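Local coordinates for putative endonuclease/exonuclease/phosphatase family protein (Bacteroides vulgatus ATCC 8482, PDB 3G6S) that probably acts as a nuclease of the DNase I-like endonuclease/exonuclease/phosphatase family, at residues 3-9 with 38-44. Sequence-based numbering, arbitrary orientation.
Sequences DVRWATF and ELDIVGM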
ATOM      1  N   ASP A   3      14.645   5.256 -11.365  1.00 30.03           N
ATOM      2  CA  ASP A   3      14.684   4.298 -10.257  1.00 34.51           C
ATOM      3  C   ASP A   3      13.851   4.755  -9.065  1.00 33.78           C
ATOM      4  O   ASP A   3      13.893   5.924  -8.680  1.00 37.48           O
ATOM      5  CB  ASP A   3      16.123   4.084  -9.797  1.00 34.92           C
ATOM      6  CG  ASP A   3      16.958   3.381 -10.832  1.00 54.41           C
ATOM      7  OD1 ASP A   3      18.141   3.769 -11.001  1.00 62.47           O
ATOM      8  OD2 ASP A   3      16.434   2.435 -11.469  1.00 56.28           O
ATOM      9  N   VAL A   4      13.111   3.830  -8.467  1.00 26.45           N
ATOM     10  CA  VAL A   4      12.278   4.172  -7.326  1.00 24.77           C
ATOM     11  C   VAL A   4      12.094   3.006  -6.365  1.00 24.29           C
ATOM     12  O   VAL A   4      11.678   1.921  -6.763  1.00 27.63           O
ATOM     13  CB  VAL A   4      10.886   4.678  -7.797  1.00 18.59           C
ATOM     14  CG1 VAL A   4      10.206   3.624  -8.636  1.00 21.48           C
ATOM     15  CG2 VAL A   4      10.032   5.037  -6.607  1.00 27.24           C
ATOM     16  N   ARG A   5      12.425   3.228  -5.100  1.00 19.23           N
ATOM     17  CA  ARG A   5      12.250   2.194  -4.098  1.00 17.56           C
ATOM     18  C   ARG A   5      10.843   2.353  -3.522  1.00 15.72           C
ATOM     19  O   ARG A   5      10.557   3.294  -2.789  1.00 16.30           O
ATOM     20  CB  ARG A   5      13.296   2.335  -3.006  1.00 18.43           C
ATOM     21  CG  ARG A   5      13.148   1.303  -1.921  1.00 32.41           C
ATOM     22  CD  ARG A   5      14.401   1.240  -1.082  1.00 32.66           C
ATOM     23  NE  ARG A   5      15.532   0.820  -1.891  1.00 36.05           N
ATOM     24  CZ  ARG A   5      16.794   0.863  -1.487  1.00 42.33           C
ATOM     25  NH1 ARG A   5      17.088   1.314  -0.275  1.00 51.39           N
ATOM     26  NH2 ARG A   5      17.764   0.449  -2.295  1.00 42.45           N
ATOM     27  N   TRP A   6       9.976   1.420  -3.877  1.00  9.89           N
ATOM     28  CA  TRP A   6       8.585   1.429  -3.466  1.00 19.06           C
ATOM     29  C   TRP A   6       8.355   0.551  -2.239  1.00 22.17           C
ATOM     30  O   TRP A   6       9.142  -0.356  -1.961  1.00 23.09           O
ATOM     31  CB  TRP A   6       7.750   0.909  -4.630  1.00 20.28           C
ATOM     32  CG  TRP A   6       6.445   1.612  -4.841  1.00 25.85           C
ATOM     33  CD1 TRP A   6       5.299   1.478  -4.103  1.00 20.59           C
ATOM     34  CD2 TRP A   6       6.135   2.512  -5.903  1.00 19.04           C
ATOM     35  NE1 TRP A   6       4.293   2.243  -4.646  1.00 17.74           N
ATOM     36  CE2 TRP A   6       4.785   2.903  -5.745  1.00 27.79           C
ATOM     37  CE3 TRP A   6       6.874   3.050  -6.965  1.00 23.95           C
ATOM     38  CZ2 TRP A   6       4.151   3.784  -6.628  1.00 16.01           C
ATOM     39  CZ3 TRP A   6       6.247   3.923  -7.841  1.00 26.30           C
ATOM     40  CH2 TRP A   6       4.899   4.292  -7.657  1.00 27.46           C
ATOM     41  N   ALA A   7       7.273   0.813  -1.510  1.00 21.54           N
ATOM     42  CA  ALA A   7       6.953   0.009  -0.334  1.00 15.31           C
ATOM     43  C   ALA A   7       5.490   0.093   0.087  1.00 19.30           C
ATOM     44  O   ALA A   7       4.877   1.159   0.044  1.00 29.42           O
ATOM     45  CB  ALA A   7       7.848   0.412   0.835  1.00 19.67           C
ATOM     46  N   THR A   8       4.933  -1.048   0.481  1.00 20.69           N
ATOM     47  CA  THR A   8       3.562  -1.112   0.967  1.00 12.14           C
ATOM     48  C   THR A   8       3.668  -1.559   2.420  1.00 16.50           C
ATOM     49  O   THR A   8       4.400  -2.505   2.729  1.00 19.45           O
ATOM     50  CB  THR A   8       2.694  -2.124   0.175  1.00 24.97           C
ATOM     51  OG1 THR A   8       1.369  -2.146   0.726  1.00 28.29           O
ATOM     52  CG2 THR A   8       3.286  -3.534   0.244  1.00 15.83           C
ATOM     53  N   PHE A   9       2.944  -0.890   3.313  1.00 17.23           N
ATOM     54  CA  PHE A   9       3.030  -1.229   4.721  1.00 16.48           C
ATOM     55  C   PHE A   9       1.797  -0.888   5.559  1.00 20.80           C
ATOM     56  O   PHE A   9       1.332   0.254   5.584  1.00 27.39           O
ATOM     57  CB  PHE A   9       4.267  -0.536   5.296  1.00 18.85           C
ATOM     58  CG  PHE A   9       4.532  -0.855   6.730  1.00 28.22           C
ATOM     59  CD1 PHE A   9       4.391  -2.155   7.201  1.00 32.76           C
ATOM     60  CD2 PHE A   9       4.961   0.138   7.604  1.00 33.88           C
ATOM     61  CE1 PHE A   9       4.671  -2.469   8.529  1.00 49.47           C
ATOM     62  CE2 PHE A   9       5.247  -0.159   8.938  1.00 44.82           C
ATOM     63  CZ  PHE A   9       5.104  -1.465   9.406  1.00 50.38           C
ATOM     64  N   GLU A  38      15.545   4.429   3.042  1.00 30.08           N
ATOM     65  CA  GLU A  38      15.364   5.452   2.016  1.00 30.70           C
ATOM     66  C   GLU A  38      14.223   5.180   1.059  1.00 28.58           C
ATOM     67  O   GLU A  38      14.398   5.191  -0.158  1.00 33.21           O
ATOM     68  CB  GLU A  38      16.649   5.627   1.223  1.00 35.43           C
ATOM     69  CG  GLU A  38      17.764   6.207   2.042  1.00 45.56           C
ATOM     70  CD  GLU A  38      18.987   6.476   1.216  1.00 52.21           C
ATOM     71  OE1 GLU A  38      19.571   5.501   0.686  1.00 51.34           O
ATOM     72  OE2 GLU A  38      19.355   7.666   1.090  1.00 52.50           O
ATOM     73  N   LEU A  39      13.051   4.936   1.620  1.00 29.52           N
ATOM     74  CA  LEU A  39      11.871   4.680   0.822  1.00 29.96           C
ATOM     75  C   LEU A  39      11.512   5.932   0.007  1.00 23.74           C
ATOM     76  O   LEU A  39      11.487   7.030   0.541  1.00 25.66           O
ATOM     77  CB  LEU A  39      10.724   4.278   1.754  1.00 24.44           C
ATOM     78  CG  LEU A  39      10.577   2.773   2.003  1.00 35.52           C
ATOM     79  CD1 LEU A  39      11.938   2.098   2.109  1.00 30.73           C
ATOM     80  CD2 LEU A  39       9.755   2.552   3.259  1.00 25.62           C
ATOM     81  N   ASP A  40      11.261   5.757  -1.287  1.00 26.15           N
ATOM     82  CA  ASP A  40      10.906   6.867  -2.160  1.00 25.73           C
ATOM     83  C   ASP A  40       9.408   7.103  -2.133  1.00 27.41           C
ATOM     84  O   ASP A  40       8.947   8.244  -2.074  1.00 35.14           O
ATOM     85  CB  ASP A  40      11.321   6.587  -3.609  1.00 27.67           C
ATOM     86  CG  ASP A  40      12.813   6.715  -3.837  1.00 27.22           C
ATOM     87  OD1 ASP A  40      13.394   7.748  -3.440  1.00 25.94           O
ATOM     88  OD2 ASP A  40      13.400   5.787  -4.442  1.00 24.40           O
ATOM     89  N   ILE A  41       8.650   6.016  -2.201  1.00 23.94           N
ATOM     90  CA  ILE A  41       7.194   6.087  -2.194  1.00 23.63           C
ATOM     91  C   ILE A  41       6.657   4.959  -1.327  1.00 28.07           C
ATOM     92  O   ILE A  41       7.067   3.807  -1.471  1.00 34.92           O
ATOM     93  CB  ILE A  41       6.621   5.966  -3.612  1.00 17.82           C
ATOM     94  CG1 ILE A  41       7.060   7.174  -4.426  1.00 17.81           C
ATOM     95  CG2 ILE A  41       5.109   5.891  -3.556  1.00 15.28           C
ATOM     96  CD1 ILE A  41       6.682   7.077  -5.886  1.00 39.15           C
ATOM     97  N   VAL A  42       5.742   5.297  -0.426  1.00 22.01           N
ATOM     98  CA  VAL A  42       5.173   4.316   0.481  1.00 16.83           C
ATOM     99  C   VAL A  42       3.654   4.395   0.532  1.00 21.30           C
ATOM    100  O   VAL A  42       3.094   5.468   0.729  1.00 29.93           O
ATOM    101  CB  VAL A  42       5.684   4.531   1.925  1.00 19.34           C
ATOM    102  CG1 VAL A  42       5.250   3.367   2.804  1.00 28.31           C
ATOM    103  CG2 VAL A  42       7.182   4.692   1.938  1.00 23.66           C
ATOM    104  N   GLY A  43       2.994   3.260   0.346  1.00 21.42           N
ATOM    105  CA  GLY A  43       1.549   3.225   0.442  1.00 17.98           C
ATOM    106  C   GLY A  43       1.294   2.502   1.749  1.00 28.16           C
ATOM    107  O   GLY A  43       1.699   1.351   1.895  1.00 28.33           O
HETATM  108  N   MSE A  44       0.655   3.160   2.709  1.00 33.00           N
HETATM  109  CA  MSE A  44       0.401   2.535   4.006  1.00 29.15           C
HETATM  110  C   MSE A  44      -1.082   2.317   4.257  1.00 28.16           C
HETATM  111  O   MSE A  44      -1.913   3.069   3.762  1.00 36.62           O
HETATM  112  CB  MSE A  44       0.977   3.411   5.118  1.00 23.11           C
HETATM  113  CG  MSE A  44       2.458   3.685   4.968  1.00 38.91           C
HETATM  114 SE   MSE A  44       3.138   5.022   6.220  1.00 61.54          SE
HETATM  115  CE  MSE A  44       4.205   3.893   7.342  1.00 52.52           C
TER
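Trp6 to Phe9 pair in parallel register with Ile41 to Met44, the strand axes 4.7 Å apart at their closest and inclined by 14°. Gly43 N donates to Ala7 O and Phe9 N to Gly43 O, whereas the bond from Ala7 N to Ile41 O is weak. Arg5 O accepts Asp40 N at 3.0 Å and, weakly, Ile41 N. Just before the paired run, Asp40 OD2 accepts Arg5 N through its anti lone pair (2.8 Å, 176°), while OD1 forms a salt bridge with Lys87. Helix 27-36 links the two strands as a beta-alpha-beta crossover, and they lie side by side within one sheet of the DNase I-like fold. Trp6 and Ile41 share the face that meets strand 167-172 of the second sheet. Over one side of the indole, Ile41 CG2 sits 3.7 Å from Trp6 CE2, and Ile41 CD1 makes a CH-pi contact with the six-membered ring of Trp6; Val4 CG1 meets the edge in plane. A serine in place of Trp6 would probably leave both Ile41 branches without their aromatic surface. On the helix-facing side, Ala7 CB packs 3.8 Å from Leu39 CD2, and Met44 CE meets the rim of Phe9 at CD2 (3.8 Å).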